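Long-range contact in protein BZZ1 (Saccharomyces cerevisiae, PDB 1ZUU), which plays a role in endocytosis and vacuolar trafficking and works with type I myosins to restore actin polarity after salt stress, here represented by its first SH3 domain: residues Pro22-Ser27 with Ile40-Thr45. Residues are numbered along the deposited sequence; the frame is centred on the assembly and turned at random.
Sequences PGDKIS and INNDTT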
ATOM      1  N   PRO A  22      -6.027  -7.585   2.764  1.00  4.36           N
ATOM      2  CA  PRO A  22      -7.452  -7.265   2.385  1.00  5.17           C
ATOM      3  C   PRO A  22      -8.226  -6.833   3.600  1.00  4.98           C
ATOM      4  O   PRO A  22      -8.161  -7.479   4.665  1.00  5.88           O
ATOM      5  CB  PRO A  22      -7.926  -8.602   1.782  1.00  6.08           C
ATOM      6  CG  PRO A  22      -6.677  -9.136   1.103  1.00  6.41           C
ATOM      7  CD  PRO A  22      -5.570  -8.847   2.128  1.00  5.42           C
ATOM      8  N   GLY A  23      -8.972  -5.746   3.447  1.00  5.31           N
ATOM      9  CA  GLY A  23      -9.750  -5.169   4.531  1.00  5.51           C
ATOM     10  C   GLY A  23      -9.100  -3.999   5.256  1.00  5.28           C
ATOM     11  O   GLY A  23      -9.763  -3.302   5.987  1.00  7.95           O
ATOM     12  N   ASP A  24      -7.790  -3.814   5.070  1.00  4.46           N
ATOM     13  CA  ASP A  24      -7.127  -2.666   5.738  1.00  4.07           C
ATOM     14  C   ASP A  24      -7.646  -1.360   5.107  1.00  4.29           C
ATOM     15  O   ASP A  24      -7.901  -1.272   3.884  1.00  5.35           O
ATOM     16  CB  ASP A  24      -5.639  -2.779   5.563  1.00  4.27           C
ATOM     17  CG  ASP A  24      -4.983  -3.906   6.398  1.00  4.72           C
ATOM     18  OD1 ASP A  24      -5.668  -4.467   7.293  1.00  5.54           O
ATOM     19  OD2 ASP A  24      -3.783  -4.182   6.131  1.00  5.04           O
ATOM     20  N   LYS A  25      -7.737  -0.350   5.949  1.00  3.68           N
ATOM     21  CA  LYS A  25      -8.105   1.000   5.494  1.00  4.48           C
ATOM     22  C   LYS A  25      -6.824   1.744   5.071  1.00  4.51           C
ATOM     23  O   LYS A  25      -5.876   1.818   5.845  1.00  5.95           O
ATOM     24  CB  LYS A  25      -8.767   1.795   6.658  1.00  4.97           C
ATOM     25  CG  LYS A  25     -10.134   1.524   6.977  1.00  7.09           C
ATOM     26  CD  LYS A  25     -10.510   0.171   7.431  1.00  6.99           C
ATOM     27  CE  LYS A  25     -11.928   0.150   8.021  1.00  7.63           C
ATOM     28  NZ  LYS A  25     -12.283  -1.141   8.466  1.00  7.13           N
ATOM     29  N   ILE A  26      -6.823   2.235   3.826  1.00  4.61           N
ATOM     30  CA  ILE A  26      -5.623   2.827   3.254  1.00  4.08           C
ATOM     31  C   ILE A  26      -5.943   4.227   2.692  1.00  4.75           C
ATOM     32  O   ILE A  26      -7.129   4.549   2.415  1.00  5.19           O
ATOM     33  CB  ILE A  26      -4.953   1.937   2.187  1.00  4.61           C
ATOM     34  CG1 ILE A  26      -5.849   1.777   0.947  1.00  5.60           C
ATOM     35  CG2 ILE A  26      -4.551   0.583   2.808  1.00  5.15           C
ATOM     36  CD1 ILE A  26      -5.180   1.023  -0.207  1.00  6.45           C
ATOM     37  N   SER A  27      -4.898   4.987   2.450  1.00  4.21           N
ATOM     38  CA  SER A  27      -5.022   6.304   1.819  1.00  4.71           C
ATOM     39  C   SER A  27      -3.760   6.542   0.964  1.00  4.07           C
ATOM     40  O   SER A  27      -2.676   6.053   1.240  1.00  4.72           O
ATOM     41  CB  SER A  27      -5.156   7.399   2.869  1.00  5.67           C
ATOM     42  OG  SER A  27      -3.998   7.496   3.652  1.00  6.68           O
ATOM     43  N   ILE A  40       1.552   4.745   0.113  1.00  3.80           N
ATOM     44  CA  ILE A  40       0.284   4.825   0.795  1.00  3.45           C
ATOM     45  C   ILE A  40       0.534   4.953   2.324  1.00  3.64           C
ATOM     46  O   ILE A  40       1.605   4.647   2.833  1.00  4.60           O
ATOM     47  CB  ILE A  40      -0.630   3.578   0.503  1.00  4.26           C
ATOM     48  CG1 ILE A  40       0.020   2.305   1.041  1.00  4.88           C
ATOM     49  CG2 ILE A  40      -0.974   3.490  -0.961  1.00  4.73           C
ATOM     50  CD1 ILE A  40      -0.989   1.152   1.217  1.00  5.94           C
ATOM     51  N   ASN A  41      -0.571   5.302   2.987  1.00  3.82           N
ATOM     52  CA  ASN A  41      -0.724   5.075   4.414  1.00  3.99           C
ATOM     53  C   ASN A  41      -1.657   3.873   4.623  1.00  3.84           C
ATOM     54  O   ASN A  41      -2.668   3.771   3.915  1.00  4.47           O
ATOM     55  CB  ASN A  41      -1.316   6.284   5.114  1.00  5.16           C
ATOM     56  CG  ASN A  41      -0.604   7.569   4.768  1.00  6.48           C
ATOM     57  OD1 ASN A  41       0.557   7.770   5.117  1.00  7.57           O
ATOM     58  ND2 ASN A  41      -1.279   8.415   3.980  1.00  6.62           N
ATOM     59  N   ASN A  42      -1.334   3.046   5.584  1.00  3.60           N
ATOM     60  CA  ASN A  42      -2.235   2.001   6.057  1.00  3.37           C
ATOM     61  C   ASN A  42      -2.725   2.502   7.414  1.00  3.59           C
ATOM     62  O   ASN A  42      -2.008   2.445   8.394  1.00  4.10           O
ATOM     63  CB  ASN A  42      -1.512   0.662   6.130  1.00  3.70           C
ATOM     64  CG  ASN A  42      -2.420  -0.487   6.499  1.00  3.75           C
ATOM     65  OD1 ASN A  42      -3.449  -0.282   7.175  1.00  4.29           O
ATOM     66  ND2 ASN A  42      -2.086  -1.702   6.035  1.00  4.19           N
ATOM     67  N   ASP A  43      -3.977   3.024   7.440  1.00  3.71           N
ATOM     68  CA  ASP A  43      -4.509   3.538   8.699  1.00  3.51           C
ATOM     69  C   ASP A  43      -4.899   2.401   9.640  1.00  3.68           C
ATOM     70  O   ASP A  43      -4.940   2.641  10.870  1.00  4.83           O
ATOM     71  CB  ASP A  43      -5.648   4.547   8.499  1.00  4.36           C
ATOM     72  CG  ASP A  43      -5.177   5.942   8.046  1.00  4.99           C
ATOM     73  OD1 ASP A  43      -3.950   6.179   8.000  1.00  5.93           O
ATOM     74  OD2 ASP A  43      -6.050   6.805   7.736  1.00  6.13           O
ATOM     75  N   THR A  44      -5.178   1.218   9.149  1.00  3.79           N
ATOM     76  CA  THR A  44      -5.399   0.076  10.042  1.00  4.02           C
ATOM     77  C   THR A  44      -4.154  -0.214  10.867  1.00  4.23           C
ATOM     78  O   THR A  44      -4.228  -0.460  12.082  1.00  5.07           O
ATOM     79  CB  THR A  44      -5.849  -1.150   9.252  1.00  4.24           C
ATOM     80  OG1 THR A  44      -7.138  -0.856   8.684  1.00  4.36           O
ATOM     81  CG2 THR A  44      -5.908  -2.387  10.122  1.00  4.21           C
ATOM     82  N   THR A  45      -2.961  -0.209  10.239  1.00  4.09           N
ATOM     83  CA  THR A  45      -1.734  -0.583  10.941  1.00  5.40           C
ATOM     84  C   THR A  45      -0.966   0.635  11.504  1.00  5.38           C
ATOM     85  O   THR A  45      -0.116   0.425  12.388  1.00  7.13           O
ATOM     86  CB  THR A  45      -0.812  -1.369   9.997  1.00  5.28           C
ATOM     87  OG1 THR A  45      -0.393  -0.478   8.995  1.00  5.29           O
ATOM     88  CG2 THR A  45      -1.497  -2.593   9.425  1.00  5.81           C
TER
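Asp24 and Asn42 meet where residues 22-25 lead into strand 26-28 and the antiparallel strand 37-42 ends. The two strands form the hairpin whose connection is the n-Src loop of SH3 domains; residues 43-45 begin the distal-loop turn towards strand 47-52. Followed outward, Asp24 CB lies 3.7 Å from Asn42 OD1. CG, anti to its carbonyl carbon (chi1 -72°), is 3.7 Å from Asn42 ND2. At the carboxylate the branches part: OD1 lies against Thr44 CG2 at 3.5 Å, and OD2 accepts from Asn42 ND2 at 3.0 Å, nearly straight at 166°. OD2 lies in the amide plane, whereas ND2 reaches the carboxylate from above its plane, the two planes being 52° apart. ND2 also donates to Thr19 O, and OD2 accepts from Thr21 N; each of the two atoms therefore has two bonds, which restricts rotation of both groups. Asn42 OD1 accepts from Thr45 N, an Asx motif. An alanine in place of Asn42 would probably leave Asp24 OD2 and Thr19 O without this donor and the turn at Thr45 without its Asx bond.

Beyond the strand end, side chain replaces backbone as acceptor: Lys25 N donates to Thr44 OG1 in a nearly linear bond (2.8 Å), while Lys25 O accepts from Asp43 N at 2.8 Å and, weakly, from Thr44 N. Within the strands, Ser27 and Asn41 form a hydrogen-bonded antiparallel pair. Their side chains add a rung, Asn41 ND2 donating to Ser27 OG at 2.9 Å, while Asn41 OD1 is hydrogen-bonded to Thr48 OG1 on strand 47-52, which holds the amide from its other branch. Toward the interior, Ile26 CG2 packs on Ile40 CD1 at 3.9 Å, and both residues touch Ile56. Apolar contact thus lines the buried side, while directional amide, hydroxyl and carboxylate bonds hold the segment entering strand 26-28 against the turn leaving strand 37-42.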